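Side-chain contacts in periplasmic binding protein/LacI transcriptional regulator (Burkholderia graminis C4D1M, PDB 5HQJ), which binds D-arabinose and probably serves as the sugar-binding periplasmic component of a bacterial ABC transporter: residues Thr51-Lys55 against Ala56-Tyr60; Lys96-Glu99 against Ser100-Lys103; Leu275-Asp278 against His279-Gln283. All coordinates share one frame; numbering follows the deposited sequence.

Contact 1 (Thr51-Lys55 against Ala56-Tyr60); sequences TAADK and AGVKY
The methyl of Ala53 meets Tyr60 just past the end of the helix, with Ala53 CB 3.5 Å from Tyr60 CB and beside CG and CD1 of the ring. Val58 adds the second apolar touch: with CG1 beside the backbone N (chi1 -47°), CG2 falls between that N and the carbonyl carbon and lies 3.8 Å from Ala53 CB. One small methyl thus serves two side chains of the outgoing chain.

What brings them together is a Schellman motif that ends the helix. Val58 N reaches back to Ala53 O at 3.1 Å, and inside this loop Gly57 N bonds to Asp54 O at 3.1 Å, from above the plane of that carbonyl. Gly57, the C-prime residue, turns the chain with a positive phi of 73°, a conformation that favours glycine. An ordinary i to i+4 bond, Ala56 N to Ala52 O, precedes the turn, and Gly57 N leans weakly on Ala53 O as well. A water bridges the same corner, donating to Asp54 OD1 at 2.6 Å and to Val58 O at 2.7 Å, and so links the acidic side chain to the backbone that leaves the cap.

Further out, the hydroxyl of Tyr60 is hydrogen-bonded to Asn46 OD1, one end of the ring being tied to an earlier part of helix 42-56. The turn is the helix-to-strand half of the beta-alpha-beta unit formed by strand 30-34, helix 42-56 and strand 59-62. Val58 and Tyr60 rest on Val31 of the neighbouring strand, while Ala52 and Ala53 pack against Val277 of helix 269-284.

Contact 2 (Lys96-Glu99 against Ser100-Lys103); sequences KSVE and SVMK
Glu99 and Val98 carry this contact where the loop enters helix 99-106, the first meeting Lys103 and the second the selenomethionine at Met102. Glu99 takes part through its carbonyl: Glu99 O accepts the amide of Lys103 at 3.3 Å from Lys103 N, and Lys103 CG lies 3.3 Å from the same Glu99 O. The side chain of Glu99 is extended beyond CG and touches Lys121.

Val98 supplies the apolar half, its side chain and that of Met102 crossing at a slant. Both branches of the valine touch the selenium: Val98 CG1 lies 3.4 Å from Met102 SE and Val98 CG2 3.6 Å from it. Val98 CG1 sits between its backbone N and carbonyl carbon (chi1 73°), while CG2 stands opposite the backbone N. From there CG2 also meets Met102 CG and, at 3.9 Å, Val101 CG1. The Met102 chain runs straight through CG and SE and then bends at its last torsion (67°), turning the terminal methyl aside while the selenium stays against the valine. This pair is set by a backbone bond, Met102 N donating to Val98 O at 3.2 Å.

Beside the turn, a water accepts a hydrogen bond from Val101 N at 2.7 Å and makes weak ones with Ser97 O and Ser100 OG. Val98 and Val101 also pack on Ile77 of helix 71-82, and Met102 reaches Val112 and Thr114 of strand 111-115. The chemistry is therefore divided: valine and selenomethionine bury apolar surface against the domain interior, whereas the water supplies a polar partner to the amide of Val101 near the start of helix 99-106.

Contact 3 (Leu275-Asp278 against His279-Gln283); sequences LAVD and HLVAQ
His279 lies against the carbonyl of Leu275, one turn earlier in helix 269-284, an alpha-helix flanking the parallel sheet of one lobe of this periplasmic binding protein. The imidazole is turned edge-on: Leu275 O sits in the plane of the ring, 3.3 Å from His279 CD2. The first torsion (chi1 -78°) brings the ring beside Leu275 O, and chi2 (-80°) turns its edge to it. The backbone N of His279 donates to Leu275 O at 2.8 Å, and the same oxygen therefore meets both the amide and the ring edge. On the other side of CG, ND1 is hydrogen-bonded to Glu288 OE1, which helps set the rotation of the ring.

Val277 and Val281 make the second side-chain pair; Val277 faces helix 42-56 and Val281 the Val58 that follows it. They slant across one another, with Val277 CG1 4.2 Å from Val281 CG2. Val281 CG2 also drops over the backbone, 3.2 Å from Val277 O, which accepts the amide of Val281. Leu280 N donates to Ala276 O, and the CB and CG of Leu280 cover that oxygen; the side chain packs with Ala276 and His279 on Leu113 of strand 111-115. A further i to i+4 bond follows: Ala282 N lies 3.0 Å from Asp278 O, with Ala282 CB 3.5 Å from that oxygen.

Overall arrangement
All three contacts are local in sequence, met in series along the chain without nesting or crossing. Contact 1 comes first and closes the turn from helix 42-56 into strand 59-62, the edge of the parallel sheet. Contact 2 follows where the loop after strand 87-90 enters helix 99-106; its centre is 27 Å from that of contact 1. Contact 3, far later in sequence, lies within helix 269-284 and closes no loop. It nevertheless packs directly on contact 1, their centres 10 Å apart, with Ala52 CB 3.9 Å from Val277 CB. Contacts 2 and 3 do not touch, but both reach strand 111-115, which joins them through the sheet.

Contact 1 (Thr51-Lys55 against Ala56-Tyr60)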
ATOM      1  N   THR A  51      17.579   5.197  -6.322  1.00 17.14           N
ATOM      2  CA  THR A  51      17.911   6.496  -6.921  1.00 18.84           C
ATOM      3  C   THR A  51      18.427   7.503  -5.872  1.00 17.37           C
ATOM      4  O   THR A  51      19.479   8.125  -6.052  1.00 16.46           O
ATOM      5  CB  THR A  51      16.692   7.074  -7.633  1.00 18.82           C
ATOM      6  OG1 THR A  51      16.275   6.173  -8.660  1.00 19.94           O
ATOM      7  CG2 THR A  51      17.034   8.400  -8.273  1.00 18.77           C
ATOM      8  N   ALA A  52      17.733   7.625  -4.749  1.00 18.84           N
ATOM      9  CA  ALA A  52      18.143   8.595  -3.738  1.00 15.51           C
ATOM     10  C   ALA A  52      19.457   8.203  -3.080  1.00 17.11           C
ATOM     11  O   ALA A  52      20.302   9.061  -2.782  1.00 17.16           O
ATOM     12  CB  ALA A  52      17.067   8.755  -2.689  1.00 15.43           C
ATOM     13  N   ALA A  53      19.648   6.906  -2.844  1.00 16.89           N
ATOM     14  CA  ALA A  53      20.894   6.430  -2.225  1.00 19.17           C
ATOM     15  C   ALA A  53      22.080   6.688  -3.143  1.00 18.26           C
ATOM     16  O   ALA A  53      23.156   7.064  -2.675  1.00 22.51           O
ATOM     17  CB  ALA A  53      20.798   4.946  -1.884  1.00 21.28           C
ATOM     18  N   ASP A  54      21.899   6.446  -4.439  1.00 19.96           N
ATOM     19  CA  ASP A  54      22.971   6.674  -5.405  1.00 20.74           C
ATOM     20  C   ASP A  54      23.301   8.152  -5.445  1.00 16.54           C
ATOM     21  O   ASP A  54      24.488   8.534  -5.470  1.00 20.76           O
ATOM     22  CB  ASP A  54      22.587   6.180  -6.811  1.00 25.81           C
ATOM     23  CG  ASP A  54      22.686   4.679  -6.945  1.00 61.61           C
ATOM     24  OD1 ASP A  54      23.103   4.026  -5.968  1.00 57.02           O
ATOM     25  OD2 ASP A  54      22.362   4.156  -8.029  1.00 91.79           O
ATOM     26  N   LYS A  55      22.261   8.990  -5.439  1.00 16.95           N
ATOM     27  CA  LYS A  55      22.453  10.433  -5.396  1.00 17.27           C
ATOM     28  C   LYS A  55      23.289  10.781  -4.168  1.00 23.04           C
ATOM     29  O   LYS A  55      24.240  11.563  -4.250  1.00 21.41           O
ATOM     30  CB  LYS A  55      21.121  11.170  -5.359  1.00 28.86           C
ATOM     31  CG  LYS A  55      21.262  12.678  -5.472  1.00 54.00           C
ATOM     32  CD  LYS A  55      19.995  13.383  -5.050  1.00 72.54           C
ATOM     33  CE  LYS A  55      20.227  14.871  -4.889  1.00 88.70           C
ATOM     34  NZ  LYS A  55      20.765  15.474  -6.133  1.00 88.23           N
ATOM     35  N   ALA A  56      22.979  10.146  -3.047  1.00 17.50           N
ATOM     36  CA  ALA A  56      23.581  10.519  -1.780  1.00 28.23           C
ATOM     37  C   ALA A  56      24.979   9.925  -1.664  1.00 27.39           C
ATOM     38  O   ALA A  56      25.773  10.334  -0.822  1.00 27.41           O
ATOM     39  CB  ALA A  56      22.699  10.061  -0.632  1.00 28.12           C
ATOM     40  N   GLY A  57      25.284   8.950  -2.509  1.00 21.08           N
ATOM     41  CA  GLY A  57      26.552   8.251  -2.417  1.00 27.50           C
ATOM     42  C   GLY A  57      26.694   7.279  -1.256  1.00 38.12           C
ATOM     43  O   GLY A  57      27.815   6.981  -0.830  1.00 34.64           O
ATOM     44  N   VAL A  58      25.580   6.772  -0.743  1.00 22.77           N
ATOM     45  CA  VAL A  58      25.631   5.847   0.384  1.00 24.04           C
ATOM     46  C   VAL A  58      25.439   4.406  -0.077  1.00 29.40           C
ATOM     47  O   VAL A  58      24.952   4.148  -1.185  1.00 43.89           O
ATOM     48  CB  VAL A  58      24.575   6.209   1.441  1.00 28.46           C
ATOM     49  CG1 VAL A  58      24.627   7.690   1.730  1.00 24.14           C
ATOM     50  CG2 VAL A  58      23.172   5.822   0.986  1.00 27.63           C
ATOM     51  N   LYS A  59      25.838   3.476   0.785  1.00 25.34           N
ATOM     52  CA  LYS A  59      25.578   2.060   0.590  1.00 36.77           C
ATOM     53  C   LYS A  59      24.103   1.811   0.836  1.00 33.62           C
ATOM     54  O   LYS A  59      23.535   2.332   1.792  1.00 27.24           O
ATOM     55  CB  LYS A  59      26.449   1.209   1.532  1.00 46.48           C
ATOM     56  CG  LYS A  59      25.886  -0.178   1.858  1.00 59.69           C
ATOM     57  CD  LYS A  59      25.791  -1.084   0.632  1.00 77.85           C
ATOM     58  CE  LYS A  59      25.091  -2.402   0.953  1.00 85.58           C
ATOM     59  NZ  LYS A  59      24.686  -3.133  -0.284  1.00 82.88           N
ATOM     60  N   TYR A  60      23.497   1.009  -0.033  1.00 29.39           N
ATOM     61  CA  TYR A  60      22.072   0.756  -0.003  1.00 30.71           C
ATOM     62  C   TYR A  60      21.809  -0.737  -0.150  1.00 25.08           C
ATOM     63  O   TYR A  60      22.413  -1.377  -1.011  1.00 26.68           O
ATOM     64  CB  TYR A  60      21.390   1.549  -1.132  1.00 26.31           C
ATOM     65  CG  TYR A  60      19.951   1.151  -1.398  1.00 24.74           C
ATOM     66  CD1 TYR A  60      18.921   1.575  -0.572  1.00 25.03           C
ATOM     67  CD2 TYR A  60      19.625   0.357  -2.488  1.00 23.79           C
ATOM     68  CE1 TYR A  60      17.615   1.206  -0.820  1.00 26.34           C
ATOM     69  CE2 TYR A  60      18.323  -0.014  -2.750  1.00 22.30           C
ATOM     70  CZ  TYR A  60      17.318   0.400  -1.910  1.00 18.66           C
ATOM     71  OH  TYR A  60      16.002   0.047  -2.147  1.00 18.91           O
TER
HETATM   72  O   HOH W   1      24.051   3.491  -3.602  1.00 40.21           O

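Contact 2 (Lys96-Glu99 against Ser100-Lys103)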
ATOM      1  N   LYS A  96       2.290  -4.655  15.662  1.00 53.89           N
ATOM      2  CA  LYS A  96       2.665  -5.029  17.014  1.00 54.62           C
ATOM      3  C   LYS A  96       3.896  -5.926  16.941  1.00 39.39           C
ATOM      4  O   LYS A  96       4.813  -5.766  17.733  1.00 43.55           O
ATOM      5  CB  LYS A  96       1.509  -5.725  17.767  1.00 55.18           C
ATOM      6  CG  LYS A  96       0.264  -4.834  18.040  1.00 49.69           C
ATOM      7  CD  LYS A  96      -0.695  -4.827  16.835  1.00 73.13           C
ATOM      8  CE  LYS A  96      -1.892  -3.883  16.986  1.00 96.73           C
ATOM      9  NZ  LYS A  96      -2.695  -3.822  15.721  1.00 99.36           N
ATOM     10  N   SER A  97       3.932  -6.832  15.960  1.00 36.79           N
ATOM     11  CA  SER A  97       5.007  -7.806  15.844  1.00 38.35           C
ATOM     12  C   SER A  97       6.416  -7.209  15.967  1.00 36.85           C
ATOM     13  O   SER A  97       7.337  -7.819  16.500  1.00 38.35           O
ATOM     14  CB  SER A  97       4.899  -8.530  14.491  1.00 53.64           C
ATOM     15  OG  SER A  97       3.711  -9.293  14.404  1.00 69.23           O
ATOM     16  N   VAL A  98       6.583  -6.015  15.429  1.00 39.35           N
ATOM     17  CA  VAL A  98       7.911  -5.491  15.169  1.00 34.72           C
ATOM     18  C   VAL A  98       8.316  -4.368  16.153  1.00 35.25           C
ATOM     19  O   VAL A  98       9.434  -3.846  16.099  1.00 35.17           O
ATOM     20  CB  VAL A  98       7.963  -5.003  13.700  1.00 32.39           C
ATOM     21  CG1 VAL A  98       7.170  -3.713  13.520  1.00 31.24           C
ATOM     22  CG2 VAL A  98       9.387  -4.904  13.220  1.00 40.22           C
ATOM     23  N   GLU A  99       7.419  -4.031  17.082  1.00 37.56           N
ATOM     24  CA  GLU A  99       7.673  -2.916  17.998  1.00 40.64           C
ATOM     25  C   GLU A  99       8.949  -3.113  18.819  1.00 38.27           C
ATOM     26  O   GLU A  99       9.723  -2.177  19.010  1.00 38.16           O
ATOM     27  CB  GLU A  99       6.495  -2.709  18.961  1.00 39.52           C
ATOM     28  CG  GLU A  99       5.166  -2.435  18.283  1.00 35.68           C
ATOM     29  CD  GLU A  99       4.071  -2.104  19.265  1.00 41.56           C
ATOM     30  OE1 GLU A  99       4.350  -2.123  20.480  1.00 46.51           O
ATOM     31  OE2 GLU A  99       2.933  -1.842  18.830  1.00 46.38           O
ATOM     32  N   SER A 100       9.161  -4.328  19.319  1.00 43.45           N
ATOM     33  CA  SER A 100      10.241  -4.571  20.260  1.00 42.17           C
ATOM     34  C   SER A 100      11.638  -4.467  19.637  1.00 41.85           C
ATOM     35  O   SER A 100      12.528  -3.828  20.199  1.00 42.71           O
ATOM     36  CB  SER A 100      10.055  -5.952  20.902  1.00 58.80           C
ATOM     37  OG  SER A 100       8.780  -6.483  20.562  1.00 61.61           O
ATOM     38  N   VAL A 101      11.840  -5.098  18.487  1.00 40.73           N
ATOM     39  CA  VAL A 101      13.159  -5.088  17.858  1.00 40.52           C
ATOM     40  C   VAL A 101      13.483  -3.710  17.263  1.00 38.78           C
ATOM     41  O   VAL A 101      14.645  -3.316  17.181  1.00 39.10           O
ATOM     42  CB  VAL A 101      13.262  -6.180  16.769  1.00 39.85           C
ATOM     43  CG1 VAL A 101      12.319  -5.883  15.589  1.00 40.92           C
ATOM     44  CG2 VAL A 101      14.705  -6.337  16.290  1.00 41.03           C
HETATM   45  N   MSE A 102      12.462  -2.962  16.875  1.00 38.78           N
HETATM   46  CA  MSE A 102      12.703  -1.626  16.325  1.00 37.29           C
HETATM   47  C   MSE A 102      13.185  -0.658  17.397  1.00 36.55           C
HETATM   48  O   MSE A 102      13.999   0.225  17.125  1.00 36.07           O
HETATM   49  CB  MSE A 102      11.443  -1.090  15.641  1.00 33.34           C
HETATM   50  CG  MSE A 102      11.180  -1.809  14.319  1.00 38.15           C
HETATM   51 SE   MSE A 102       9.578  -1.278  13.371  1.00 71.54          SE
HETATM   52  CE  MSE A 102      10.136   0.551  12.938  1.00 29.49           C
ATOM     53  N   LYS A 103      12.713  -0.851  18.623  1.00 38.21           N
ATOM     54  CA  LYS A 103      13.194  -0.065  19.741  1.00 39.65           C
ATOM     55  C   LYS A 103      14.659  -0.346  20.068  1.00 42.37           C
ATOM     56  O   LYS A 103      15.396   0.583  20.356  1.00 41.72           O
ATOM     57  CB  LYS A 103      12.334  -0.312  20.980  1.00 43.99           C
ATOM     58  CG  LYS A 103      10.931   0.244  20.849  1.00 42.07           C
ATOM     59  CD  LYS A 103      10.376   0.740  22.163  1.00 51.42           C
ATOM     60  CE  LYS A 103       9.144   1.622  21.933  1.00 71.12           C
ATOM     61  NZ  LYS A 103       9.454   3.096  21.923  1.00 80.25           N
TER
HETATM   62  O   HOH W   2      10.452  -7.345  17.854  1.00 35.52           O

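Contact 3 (Leu275-Asp278 against His279-Gln283)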
ATOM      1  N   LEU A 275      12.143   9.629  -0.378  1.00 14.07           N
ATOM      2  CA  LEU A 275      12.082  10.328   0.912  1.00 14.34           C
ATOM      3  C   LEU A 275      12.585   9.468   2.047  1.00 14.44           C
ATOM      4  O   LEU A 275      13.261   9.965   2.944  1.00 17.55           O
ATOM      5  CB  LEU A 275      10.652  10.764   1.214  1.00 15.88           C
ATOM      6  CG  LEU A 275      10.137  11.891   0.321  1.00 17.64           C
ATOM      7  CD1 LEU A 275       8.686  12.061   0.634  1.00 18.70           C
ATOM      8  CD2 LEU A 275      10.923  13.239   0.482  1.00 20.81           C
ATOM      9  N   ALA A 276      12.283   8.180   2.008  1.00 16.54           N
ATOM     10  CA  ALA A 276      12.752   7.299   3.087  1.00 14.16           C
ATOM     11  C   ALA A 276      14.282   7.351   3.196  1.00 20.84           C
ATOM     12  O   ALA A 276      14.846   7.506   4.285  1.00 19.82           O
ATOM     13  CB  ALA A 276      12.290   5.905   2.863  1.00 17.43           C
ATOM     14  N   VAL A 277      14.972   7.230   2.069  1.00 17.60           N
ATOM     15  CA  VAL A 277      16.432   7.276   2.103  1.00 16.27           C
ATOM     16  C   VAL A 277      16.943   8.662   2.478  1.00 16.49           C
ATOM     17  O   VAL A 277      17.810   8.809   3.356  1.00 19.64           O
ATOM     18  CB  VAL A 277      17.026   6.828   0.756  1.00 17.92           C
ATOM     19  CG1 VAL A 277      18.490   7.095   0.715  1.00 17.74           C
ATOM     20  CG2 VAL A 277      16.768   5.334   0.539  1.00 19.12           C
ATOM     21  N   ASP A 278      16.398   9.701   1.842  1.00 19.46           N
ATOM     22  CA  ASP A 278      16.788  11.056   2.153  1.00 21.33           C
ATOM     23  C   ASP A 278      16.612  11.448   3.623  1.00 27.00           C
ATOM     24  O   ASP A 278      17.503  12.076   4.205  1.00 24.21           O
ATOM     25  CB  ASP A 278      16.016  12.010   1.257  1.00 20.97           C
ATOM     26  CG  ASP A 278      16.646  12.147  -0.116  1.00 32.82           C
ATOM     27  OD1 ASP A 278      17.878  11.931  -0.239  1.00 29.31           O
ATOM     28  OD2 ASP A 278      15.911  12.484  -1.054  1.00 35.43           O
ATOM     29  N   HIS A 279      15.501  11.056   4.240  1.00 19.01           N
ATOM     30  CA  HIS A 279      15.328  11.336   5.654  1.00 21.90           C
ATOM     31  C   HIS A 279      16.182  10.424   6.536  1.00 25.38           C
ATOM     32  O   HIS A 279      16.663  10.857   7.582  1.00 22.69           O
ATOM     33  CB  HIS A 279      13.851  11.258   6.006  1.00 16.00           C
ATOM     34  CG  HIS A 279      13.109  12.488   5.590  1.00 16.05           C
ATOM     35  ND1 HIS A 279      13.129  13.661   6.333  1.00 21.42           N
ATOM     36  CD2 HIS A 279      12.395  12.760   4.476  1.00 17.99           C
ATOM     37  CE1 HIS A 279      12.415  14.577   5.706  1.00 19.25           C
ATOM     38  NE2 HIS A 279      11.949  14.058   4.579  1.00 20.99           N
ATOM     39  N   LEU A 280      16.416   9.187   6.114  1.00 25.44           N
ATOM     40  CA  LEU A 280      17.337   8.356   6.878  1.00 26.71           C
ATOM     41  C   LEU A 280      18.712   9.025   6.886  1.00 32.37           C
ATOM     42  O   LEU A 280      19.332   9.200   7.941  1.00 27.91           O
ATOM     43  CB  LEU A 280      17.419   6.951   6.299  1.00 22.60           C
ATOM     44  CG  LEU A 280      16.352   5.941   6.753  1.00 25.56           C
ATOM     45  CD1 LEU A 280      16.629   4.568   6.149  1.00 19.56           C
ATOM     46  CD2 LEU A 280      16.265   5.826   8.280  1.00 20.63           C
ATOM     47  N   VAL A 281      19.185   9.434   5.716  1.00 28.15           N
ATOM     48  CA  VAL A 281      20.508  10.028   5.628  1.00 29.16           C
ATOM     49  C   VAL A 281      20.593  11.297   6.476  1.00 41.80           C
ATOM     50  O   VAL A 281      21.581  11.529   7.176  1.00 30.25           O
ATOM     51  CB  VAL A 281      20.898  10.369   4.169  1.00 24.15           C
ATOM     52  CG1 VAL A 281      22.198  11.168   4.152  1.00 22.02           C
ATOM     53  CG2 VAL A 281      21.041   9.103   3.346  1.00 28.52           C
ATOM     54  N   ALA A 282      19.561  12.126   6.414  1.00 32.63           N
ATOM     55  CA  ALA A 282      19.564  13.364   7.176  1.00 23.14           C
ATOM     56  C   ALA A 282      19.569  13.105   8.685  1.00 31.79           C
ATOM     57  O   ALA A 282      20.176  13.861   9.445  1.00 38.65           O
ATOM     58  CB  ALA A 282      18.379  14.201   6.799  1.00 28.85           C
ATOM     59  N   GLN A 283      18.884  12.050   9.116  1.00 33.59           N
ATOM     60  CA  GLN A 283      18.834  11.707  10.532  1.00 33.30           C
ATOM     61  C   GLN A 283      20.173  11.128  10.973  1.00 36.14           C
ATOM     62  O   GLN A 283      20.689  11.489  12.025  1.00 41.98           O
ATOM     63  CB  GLN A 283      17.702  10.724  10.811  1.00 25.57           C
ATOM     64  CG  GLN A 283      16.284  11.361  10.700  1.00 27.85           C
ATOM     65  CD  GLN A 283      15.171  10.320  10.780  1.00 36.12           C
ATOM     66  OE1 GLN A 283      15.419   9.170  11.137  1.00 48.15           O
ATOM     67  NE2 GLN A 283      13.946  10.716  10.431  1.00 51.65           N
TER